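Local coordinates for protein alcohol oxidase (Myceliophthora thermophila, PDB 6F74) that binds FAD as a VAO-type flavoprotein and probably oxidises its substrates with molecular oxygen as electron acceptor, at residues Val349-Pro360 / Pro462-Val473; Ala221-Gly229 / His301-Lys309. All coordinates share one frame; numbering follows the deposited sequence.

Contact 1. Residues Val349-Pro360 / Pro462-Val473; sequences VAGYGFWFRSFP and PEEVSSNVVLLV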
loop_
_atom_site.group_PDB
_atom_site.type_symbol
_atom_site.label_atom_id
_atom_site.label_comp_id
_atom_site.label_asym_id
_atom_site.label_seq_id
_atom_site.Cartn_x
_atom_site.Cartn_y
_atom_site.Cartn_z
ATOM N N VAL A 349 -19.040 -4.048 11.386
ATOM C CA VAL A 349 -18.954 -2.930 10.466
ATOM C C VAL A 349 -17.484 -2.708 10.060
ATOM O O VAL A 349 -16.556 -2.788 10.888
ATOM C CB VAL A 349 -19.537 -1.621 11.061
ATOM C CG1 VAL A 349 -19.541 -0.496 10.032
ATOM C CG2 VAL A 349 -20.965 -1.830 11.540
ATOM N N ALA A 350 -17.301 -2.434 8.774
ATOM C CA ALA A 350 -15.997 -2.121 8.200
ATOM C C ALA A 350 -16.155 -1.087 7.090
ATOM O O ALA A 350 -17.268 -0.841 6.594
ATOM C CB ALA A 350 -15.331 -3.382 7.668
ATOM N N GLY A 351 -15.024 -0.507 6.683
ATOM C CA GLY A 351 -14.990 0.380 5.512
ATOM C C GLY A 351 -14.121 1.597 5.699
ATOM O O GLY A 351 -13.189 1.595 6.513
ATOM N N TYR A 352 -14.408 2.636 4.924
ATOM C CA TYR A 352 -13.514 3.775 4.880
ATOM C C TYR A 352 -14.244 5.080 5.016
ATOM O O TYR A 352 -15.293 5.287 4.386
ATOM C CB TYR A 352 -12.695 3.770 3.580
ATOM C CG TYR A 352 -11.968 2.467 3.359
ATOM C CD1 TYR A 352 -12.584 1.390 2.669
ATOM C CD2 TYR A 352 -10.689 2.289 3.823
ATOM C CE1 TYR A 352 -11.917 0.201 2.470
ATOM C CE2 TYR A 352 -10.008 1.092 3.621
ATOM C CZ TYR A 352 -10.632 0.057 2.940
ATOM O OH TYR A 352 -9.964 -1.110 2.729
ATOM N N GLY A 353 -13.640 5.969 5.805
ATOM C CA GLY A 353 -14.146 7.321 6.044
ATOM C C GLY A 353 -13.099 8.356 5.718
ATOM O O GLY A 353 -11.896 8.093 5.854
ATOM N N PHE A 354 -13.577 9.529 5.295
ATOM C CA PHE A 354 -12.752 10.576 4.711
ATOM C C PHE A 354 -13.243 11.901 5.250
ATOM O O PHE A 354 -14.437 12.113 5.287
ATOM C CB PHE A 354 -12.919 10.602 3.176
ATOM C CG PHE A 354 -12.483 9.342 2.494
ATOM C CD1 PHE A 354 -13.351 8.248 2.398
ATOM C CD2 PHE A 354 -11.212 9.227 1.954
ATOM C CE1 PHE A 354 -12.949 7.063 1.768
ATOM C CE2 PHE A 354 -10.816 8.043 1.319
ATOM C CZ PHE A 354 -11.688 6.960 1.225
ATOM N N TRP A 355 -12.346 12.801 5.613
ATOM C CA TRP A 355 -12.784 14.076 6.149
ATOM C C TRP A 355 -11.739 15.166 5.993
ATOM O O TRP A 355 -10.531 14.887 5.853
ATOM C CB TRP A 355 -13.236 13.941 7.618
ATOM C CG TRP A 355 -12.160 13.560 8.648
ATOM C CD1 TRP A 355 -11.825 12.319 9.043
ATOM C CD2 TRP A 355 -11.355 14.460 9.436
ATOM N NE1 TRP A 355 -10.828 12.361 10.002
ATOM C CE2 TRP A 355 -10.535 13.671 10.270
ATOM C CE3 TRP A 355 -11.244 15.853 9.504
ATOM C CZ2 TRP A 355 -9.600 14.225 11.143
ATOM C CZ3 TRP A 355 -10.311 16.407 10.382
ATOM C CH2 TRP A 355 -9.506 15.597 11.189
ATOM N N PHE A 356 -12.232 16.393 6.046
ATOM C CA PHE A 356 -11.448 17.586 5.775
ATOM C C PHE A 356 -11.948 18.679 6.678
ATOM O O PHE A 356 -13.161 18.940 6.730
ATOM C CB PHE A 356 -11.618 18.068 4.314
ATOM C CG PHE A 356 -10.946 17.200 3.314
ATOM C CD1 PHE A 356 -9.612 17.403 2.998
ATOM C CD2 PHE A 356 -11.649 16.158 2.693
ATOM C CE1 PHE A 356 -8.972 16.563 2.089
ATOM C CE2 PHE A 356 -11.002 15.333 1.791
ATOM C CZ PHE A 356 -9.671 15.535 1.480
ATOM N N ARG A 357 -11.033 19.329 7.361
ATOM C CA ARG A 357 -11.346 20.581 8.061
ATOM C C ARG A 357 -11.645 21.701 7.090
ATOM O O ARG A 357 -12.505 22.525 7.317
ATOM C CB ARG A 357 -10.184 21.024 8.932
ATOM C CG ARG A 357 -10.686 22.038 9.961
ATOM C CD ARG A 357 -9.793 23.244 10.196
ATOM N NE ARG A 357 -8.735 22.930 11.127
ATOM C CZ ARG A 357 -8.775 23.124 12.442
ATOM N NH1 ARG A 357 -9.805 23.683 13.057
ATOM N NH2 ARG A 357 -7.692 22.737 13.137
ATOM N N SER A 358 -10.899 21.721 6.005
ATOM C CA SER A 358 -11.144 22.672 4.910
ATOM C C SER A 358 -10.715 21.996 3.634
ATOM O O SER A 358 -9.748 21.226 3.640
ATOM C CB SER A 358 -10.295 23.932 5.122
ATOM O OG SER A 358 -8.936 23.595 4.916
ATOM N N PHE A 359 -11.417 22.311 2.553
ATOM C CA PHE A 359 -11.211 21.660 1.245
ATOM C C PHE A 359 -11.305 22.733 0.181
ATOM O O PHE A 359 -12.048 23.684 0.358
ATOM C CB PHE A 359 -12.318 20.618 1.040
ATOM C CG PHE A 359 -12.075 19.680 -0.088
ATOM C CD1 PHE A 359 -11.045 18.766 -0.034
ATOM C CD2 PHE A 359 -12.898 19.688 -1.214
ATOM C CE1 PHE A 359 -10.823 17.883 -1.085
ATOM C CE2 PHE A 359 -12.705 18.769 -2.247
ATOM C CZ PHE A 359 -11.659 17.872 -2.180
ATOM N N PRO A 360 -10.576 22.599 -0.935
ATOM C CA PRO A 360 -10.641 23.711 -1.904
ATOM C C PRO A 360 -11.894 23.691 -2.783
ATOM O O PRO A 360 -11.800 23.824 -3.982
ATOM C CB PRO A 360 -9.351 23.545 -2.721
ATOM C CG PRO A 360 -9.061 22.090 -2.649
ATOM C CD PRO A 360 -9.537 21.613 -1.297
ATOM N N PRO A 462 -6.076 25.398 8.630
ATOM C CA PRO A 462 -7.141 25.740 7.658
ATOM C C PRO A 462 -6.685 26.245 6.269
ATOM O O PRO A 462 -7.502 26.200 5.329
ATOM C CB PRO A 462 -7.907 26.830 8.384
ATOM C CG PRO A 462 -7.801 26.443 9.830
ATOM C CD PRO A 462 -6.393 25.879 9.988
ATOM N N GLU A 463 -5.428 26.678 6.150
ATOM C CA GLU A 463 -4.836 27.165 4.913
ATOM C C GLU A 463 -4.285 26.002 4.092
ATOM O O GLU A 463 -4.147 26.108 2.854
ATOM C CB GLU A 463 -3.667 28.126 5.196
ATOM C CG GLU A 463 -3.595 28.935 6.532
ATOM C CD GLU A 463 -2.223 28.742 7.224
ATOM O OE1 GLU A 463 -1.162 28.713 6.511
ATOM O OE2 GLU A 463 -2.186 28.633 8.487
ATOM N N GLU A 464 -3.923 24.910 4.776
ATOM C CA GLU A 464 -3.275 23.791 4.129
ATOM C C GLU A 464 -4.252 22.609 4.106
ATOM O O GLU A 464 -4.868 22.268 5.170
ATOM C CB GLU A 464 -1.998 23.413 4.893
ATOM C CG GLU A 464 -1.038 24.569 5.144
ATOM C CD GLU A 464 0.286 24.061 5.797
ATOM O OE1 GLU A 464 0.323 22.909 6.314
ATOM O OE2 GLU A 464 1.306 24.807 5.857
ATOM N N VAL A 465 -4.398 21.997 2.923
ATOM C CA VAL A 465 -5.238 20.820 2.786
ATOM C C VAL A 465 -4.551 19.636 3.433
ATOM O O VAL A 465 -3.411 19.312 3.096
ATOM C CB VAL A 465 -5.558 20.457 1.328
ATOM C CG1 VAL A 465 -6.567 19.290 1.300
ATOM C CG2 VAL A 465 -6.154 21.676 0.624
ATOM N N SER A 466 -5.263 19.005 4.363
ATOM C CA SER A 466 -4.819 17.826 5.041
ATOM C C SER A 466 -5.849 16.728 4.730
ATOM O O SER A 466 -7.057 16.877 5.002
ATOM C CB SER A 466 -4.677 18.094 6.543
ATOM O OG SER A 466 -3.594 18.990 6.799
ATOM N N SER A 467 -5.368 15.632 4.156
ATOM C CA SER A 467 -6.198 14.449 3.989
ATOM C C SER A 467 -6.187 13.661 5.304
ATOM O O SER A 467 -5.102 13.371 5.858
ATOM C CB SER A 467 -5.618 13.563 2.921
ATOM O OG SER A 467 -4.320 13.150 3.373
ATOM N N ASN A 468 -7.376 13.357 5.802
ATOM C CA ASN A 468 -7.518 12.456 6.926
ATOM C C ASN A 468 -8.427 11.301 6.509
ATOM O O ASN A 468 -9.454 11.513 5.847
ATOM C CB ASN A 468 -8.057 13.213 8.113
ATOM C CG ASN A 468 -6.987 14.069 8.754
ATOM O OD1 ASN A 468 -6.087 13.522 9.412
ATOM N ND2 ASN A 468 -7.055 15.405 8.546
ATOM N N VAL A 469 -8.019 10.087 6.847
ATOM C CA VAL A 469 -8.716 8.897 6.393
ATOM C C VAL A 469 -8.791 7.924 7.559
ATOM O O VAL A 469 -7.785 7.723 8.305
ATOM C CB VAL A 469 -7.997 8.216 5.209
ATOM C CG1 VAL A 469 -8.774 6.987 4.699
ATOM C CG2 VAL A 469 -7.751 9.211 4.072
ATOM N N VAL A 470 -9.982 7.334 7.708
ATOM C CA VAL A 470 -10.243 6.249 8.644
ATOM C C VAL A 470 -10.345 4.914 7.896
ATOM O O VAL A 470 -11.157 4.804 6.996
ATOM C CB VAL A 470 -11.558 6.480 9.394
ATOM C CG1 VAL A 470 -11.895 5.291 10.268
ATOM C CG2 VAL A 470 -11.410 7.678 10.305
ATOM N N LEU A 471 -9.527 3.923 8.283
ATOM C CA LEU A 471 -9.549 2.585 7.671
ATOM C C LEU A 471 -10.146 1.615 8.672
ATOM O O LEU A 471 -9.448 1.074 9.535
ATOM C CB LEU A 471 -8.137 2.150 7.291
ATOM C CG LEU A 471 -7.346 3.040 6.333
ATOM C CD1 LEU A 471 -6.905 4.290 7.046
ATOM C CD2 LEU A 471 -6.136 2.260 5.838
ATOM N N LEU A 472 -11.461 1.439 8.613
ATOM C CA LEU A 472 -12.128 0.588 9.571
ATOM C C LEU A 472 -12.010 -0.839 9.011
ATOM O O LEU A 472 -12.948 -1.385 8.433
ATOM C CB LEU A 472 -13.563 1.036 9.774
ATOM C CG LEU A 472 -14.359 0.286 10.837
ATOM C CD1 LEU A 472 -13.713 0.397 12.229
ATOM C CD2 LEU A 472 -15.775 0.829 10.845
ATOM N N VAL A 473 -10.826 -1.405 9.177
ATOM C CA VAL A 473 -10.441 -2.621 8.440
ATOM C C VAL A 473 -9.932 -3.744 9.289
ATOM O O VAL A 473 -9.627 -4.773 8.760
ATOM C CB VAL A 473 -9.399 -2.315 7.336
ATOM C CG1 VAL A 473 -9.958 -1.307 6.343
ATOM C CG2 VAL A 473 -8.103 -1.807 7.919
HETATM O O HOH W 1 -9.612 13.434 3.766
HETATM O O HOH W 2 -8.486 18.891 7.476
HETATM O O HOH W 3 -7.657 20.510 5.221
#
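N468 lies flat on the indole of W355. Its CB sits over one face, 3.6 Å from the centroid of the five-membered ring in a CH-pi contact, while CG and ND2 run out over CZ2 and CH2, the amide plane only 11° from the ring plane. W355 reaches this place because CG stands between its own N and carbonyl carbon (chi1 65°), which lays the indole across the neighbouring strand. The amide is fixed from outside: OD1 bonds S502 and ND2 bonds V458 O, while L331 and I334 of helix 328-346 pack on the indole. With an alanine in place of the W355 indole, the N468 amide would probably lose the surface it rests on, and a gap would open beneath that helix.

Strands 349-356 and 467-472 pair antiparallel, with W355 and N468 on one face and Y352 and L471 on the other. G353 N meets V470 O at 3.0 Å, and V470 N returns to G353 O at 2.8 Å. On the opposite face from W355, Y352 carries its ring to V473, just past the end of strand 467-472, CE2 lying 3.6 Å from CG1, and its OH bonds H246, an FAD-binding residue. Where the strands part, water 1 donates to both W355 O and N468 O, and S358 OG bonds P462 O at 3.0 Å from above the carbonyl plane. These central strands therefore bury an amide whose polar atoms are both satisfied, and present a tyrosine hydroxyl beside the FAD site.

Contact 2. Residues Ala221-Gly229 / His301-Lys309; sequences ANNVIAVGG and HIKVHPNVK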
loop_
_atom_site.group_PDB
_atom_site.type_symbol
_atom_site.label_atom_id
_atom_site.label_comp_id
_atom_site.label_asym_id
_atom_site.label_seq_id
_atom_site.Cartn_x
_atom_site.Cartn_y
_atom_site.Cartn_z
ATOM N N ALA A 221 -15.920 -15.838 -10.720
ATOM C CA ALA A 221 -16.354 -16.987 -11.532
ATOM C C ALA A 221 -16.648 -18.210 -10.676
ATOM O O ALA A 221 -17.428 -19.043 -11.065
ATOM C CB ALA A 221 -15.288 -17.318 -12.574
ATOM N N ASN A 222 -16.017 -18.302 -9.509
ATOM C CA ASN A 222 -16.183 -19.438 -8.618
ATOM C C ASN A 222 -17.020 -19.147 -7.379
ATOM O O ASN A 222 -17.015 -19.947 -6.430
ATOM C CB ASN A 222 -14.786 -19.959 -8.268
ATOM C CG ASN A 222 -14.105 -20.586 -9.472
ATOM O OD1 ASN A 222 -14.466 -21.690 -9.884
ATOM N ND2 ASN A 222 -13.156 -19.874 -10.060
ATOM N N ASN A 223 -17.765 -18.031 -7.398
ATOM C CA ASN A 223 -18.649 -17.656 -6.297
ATOM C C ASN A 223 -17.947 -17.654 -4.922
ATOM O O ASN A 223 -18.486 -18.152 -3.938
ATOM C CB ASN A 223 -19.879 -18.583 -6.292
ATOM C CG ASN A 223 -21.054 -18.028 -5.477
ATOM O OD1 ASN A 223 -21.219 -16.821 -5.332
ATOM N ND2 ASN A 223 -21.885 -18.934 -4.948
ATOM N N VAL A 224 -16.724 -17.136 -4.859
ATOM C CA VAL A 224 -16.038 -17.012 -3.571
ATOM C C VAL A 224 -15.529 -15.591 -3.380
ATOM O O VAL A 224 -15.507 -14.780 -4.309
ATOM C CB VAL A 224 -14.900 -18.036 -3.395
ATOM C CG1 VAL A 224 -15.450 -19.467 -3.450
ATOM C CG2 VAL A 224 -13.813 -17.818 -4.445
ATOM N N ILE A 225 -15.111 -15.314 -2.158
ATOM C CA ILE A 225 -14.603 -14.008 -1.764
ATOM C C ILE A 225 -13.095 -14.085 -1.625
ATOM O O ILE A 225 -12.582 -14.825 -0.794
ATOM C CB ILE A 225 -15.230 -13.530 -0.445
ATOM C CG1 ILE A 225 -16.751 -13.395 -0.613
ATOM C CG2 ILE A 225 -14.636 -12.181 -0.016
ATOM C CD1 ILE A 225 -17.497 -13.028 0.643
ATOM N N ALA A 226 -12.404 -13.324 -2.462
ATOM C CA ALA A 226 -10.980 -13.114 -2.368
ATOM C C ALA A 226 -10.816 -11.789 -1.638
ATOM O O ALA A 226 -11.413 -10.776 -2.013
ATOM C CB ALA A 226 -10.356 -13.020 -3.758
ATOM N N VAL A 227 -10.006 -11.823 -0.585
ATOM C CA VAL A 227 -9.795 -10.694 0.292
ATOM C C VAL A 227 -8.595 -9.889 -0.244
ATOM O O VAL A 227 -7.456 -10.131 0.147
ATOM C CB VAL A 227 -9.591 -11.142 1.760
ATOM C CG1 VAL A 227 -9.547 -9.935 2.687
ATOM C CG2 VAL A 227 -10.713 -12.036 2.211
ATOM N N GLY A 228 -8.900 -8.953 -1.148
ATOM C CA GLY A 228 -7.920 -8.096 -1.806
ATOM C C GLY A 228 -8.112 -6.668 -1.346
ATOM O O GLY A 228 -8.863 -6.403 -0.416
ATOM N N GLY A 229 -7.464 -5.748 -2.035
ATOM C CA GLY A 229 -7.554 -4.333 -1.743
ATOM C C GLY A 229 -8.819 -3.696 -2.264
ATOM O O GLY A 229 -9.567 -4.239 -3.102
ATOM N N HIS A 301 -0.514 -19.106 -2.630
ATOM C CA HIS A 301 -1.855 -19.630 -2.504
ATOM C C HIS A 301 -2.553 -18.802 -1.419
ATOM O O HIS A 301 -1.972 -18.607 -0.351
ATOM C CB HIS A 301 -1.822 -21.084 -2.061
ATOM C CG HIS A 301 -1.364 -22.047 -3.108
ATOM N ND1 HIS A 301 -0.143 -21.958 -3.748
ATOM C CD2 HIS A 301 -1.944 -23.183 -3.557
ATOM C CE1 HIS A 301 -0.000 -22.994 -4.568
ATOM N NE2 HIS A 301 -1.086 -23.749 -4.479
ATOM N N ILE A 302 -3.787 -18.341 -1.678
ATOM C CA ILE A 302 -4.596 -17.618 -0.694
ATOM C C ILE A 302 -5.872 -18.379 -0.341
ATOM O O ILE A 302 -6.480 -19.004 -1.202
ATOM C CB ILE A 302 -4.993 -16.188 -1.156
ATOM C CG1 ILE A 302 -5.680 -16.216 -2.523
ATOM C CG2 ILE A 302 -3.770 -15.276 -1.169
ATOM C CD1 ILE A 302 -6.439 -14.952 -2.876
ATOM N N LYS A 303 -6.283 -18.286 0.924
ATOM C CA LYS A 303 -7.629 -18.686 1.333
ATOM C C LYS A 303 -8.635 -17.854 0.566
ATOM O O LYS A 303 -8.437 -16.640 0.365
ATOM C CB LYS A 303 -7.864 -18.416 2.815
ATOM C CG LYS A 303 -7.046 -19.232 3.759
ATOM C CD LYS A 303 -7.376 -18.868 5.206
ATOM C CE LYS A 303 -6.366 -19.432 6.200
ATOM N NZ LYS A 303 -6.155 -18.398 7.321
ATOM N N VAL A 304 -9.696 -18.505 0.114
ATOM C CA VAL A 304 -10.884 -17.792 -0.372
ATOM C C VAL A 304 -12.084 -18.322 0.394
ATOM O O VAL A 304 -12.051 -19.424 0.938
ATOM C CB VAL A 304 -11.063 -17.831 -1.904
ATOM C CG1 VAL A 304 -9.930 -17.063 -2.544
ATOM C CG2 VAL A 304 -11.145 -19.246 -2.458
ATOM N N HIS A 305 -13.127 -17.500 0.468
ATOM C CA HIS A 305 -14.184 -17.672 1.448
ATOM C C HIS A 305 -15.554 -17.771 0.791
ATOM O O HIS A 305 -15.773 -17.129 -0.224
ATOM C CB HIS A 305 -14.121 -16.493 2.419
ATOM C CG HIS A 305 -12.823 -16.404 3.150
ATOM N ND1 HIS A 305 -12.588 -17.060 4.337
ATOM C CD2 HIS A 305 -11.674 -15.765 2.836
ATOM C CE1 HIS A 305 -11.348 -16.823 4.720
ATOM N NE2 HIS A 305 -10.767 -16.043 3.826
ATOM N N PRO A 306 -16.487 -18.535 1.388
ATOM C CA PRO A 306 -17.838 -18.629 0.825
ATOM C C PRO A 306 -18.455 -17.250 0.573
ATOM O O PRO A 306 -18.275 -16.341 1.383
ATOM C CB PRO A 306 -18.636 -19.362 1.928
ATOM C CG PRO A 306 -17.609 -20.094 2.740
ATOM C CD PRO A 306 -16.389 -19.208 2.701
ATOM N N ASN A 307 -19.166 -17.105 -0.545
ATOM C CA ASN A 307 -19.927 -15.883 -0.815
ATOM C C ASN A 307 -21.001 -15.711 0.266
ATOM O O ASN A 307 -21.373 -16.660 0.942
ATOM C CB ASN A 307 -20.570 -15.884 -2.220
ATOM C CG ASN A 307 -20.690 -14.492 -2.850
ATOM O OD1 ASN A 307 -20.696 -13.470 -2.146
ATOM N ND2 ASN A 307 -20.822 -14.456 -4.185
ATOM N N VAL A 308 -21.451 -14.466 0.450
ATOM C CA VAL A 308 -22.512 -14.157 1.414
ATOM C C VAL A 308 -23.809 -13.941 0.661
ATOM O O VAL A 308 -23.792 -13.706 -0.555
ATOM C CB VAL A 308 -22.188 -12.937 2.300
ATOM C CG1 VAL A 308 -21.019 -13.263 3.220
ATOM C CG2 VAL A 308 -21.912 -11.684 1.470
ATOM N N LYS A 309 -24.927 -14.008 1.380
ATOM C CA LYS A 309 -26.230 -13.725 0.776
ATOM C C LYS A 309 -26.637 -12.261 0.843
ATOM O O LYS A 309 -27.530 -11.820 0.115
ATOM C CB LYS A 309 -27.320 -14.651 1.316
ATOM C CG LYS A 309 -27.492 -15.874 0.396
ATOM C CD LYS A 309 -28.359 -16.952 1.005
ATOM C CE LYS A 309 -27.506 -17.774 1.976
ATOM N NZ LYS A 309 -28.237 -18.957 2.576
#
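V224 and V304 meet methyl to methyl, CG2 to CG2 at 3.6 Å. On both valines that methyl lies between the backbone N and the carbonyl carbon, and the two side chains cross at a slant. A226 continues the apolar patch, its CB 4.2 Å from V304 CG1, and Y216 and A219 of helix 212-221 pack against A226. I225 stretches the other way: its extended chain (chi2 176°) carries CD1 over the backbone of 306-307, 3.5 Å from P306 O. V227 CG2 approaches the H305 imidazole at CD2, at 3.9 Å. F253 stacks on that imidazole and also touches I225 and V227.

Two backbone bonds link I225 and H305 as an antiparallel hydrogen-bonded pair: I225 N gives to H305 O at 2.7 Å, and H305 N gives to I225 O at 3.0 Å. Strand 224-225 is thus a short flanking strand on the broken strand 296-306 of the antiparallel sheet in the FAD-binding part of the molecule. It follows directly on helix 212-221, which ends in a Schellman motif with N223, at positive phi, as its C-prime residue.

N223 then turns its amide to the outer edge. Its OD1 takes a nearly straight bond from N307 ND2 at 2.7 Å, N-H...O 163°; the acceptor lies in the N307 amide plane, although the two amides are turned 61° apart and ND2 stands tilted out of the N223 carbonyl plane. N307 ND2 has a second partner in D414, and N307 OD1 accepts from both V308 N and Y415 N. At the far side of the contact, H305 NE2 bonds Q259.

How the contacts relate
Contact 1 and contact 2 are both antiparallel strand pairings, but they belong to different sheets and share no element; their centres lie 29 Å apart. Contact 1 joins two long central strands by repeated backbone bonds, with buried side chains facing a helix and its far end opening into water-bridged, partly exposed loops. Contact 2 is smaller and mostly buried, a single reciprocal bonded pair within a valine and isoleucine cluster, with an asparagine pair at its exposed edge. Both approach FAD: the Y352 side chain lies about 5 Å from FAD at the nearest atoms, while 221-229 reaches FAD through G229, beyond its pairing with 301-309.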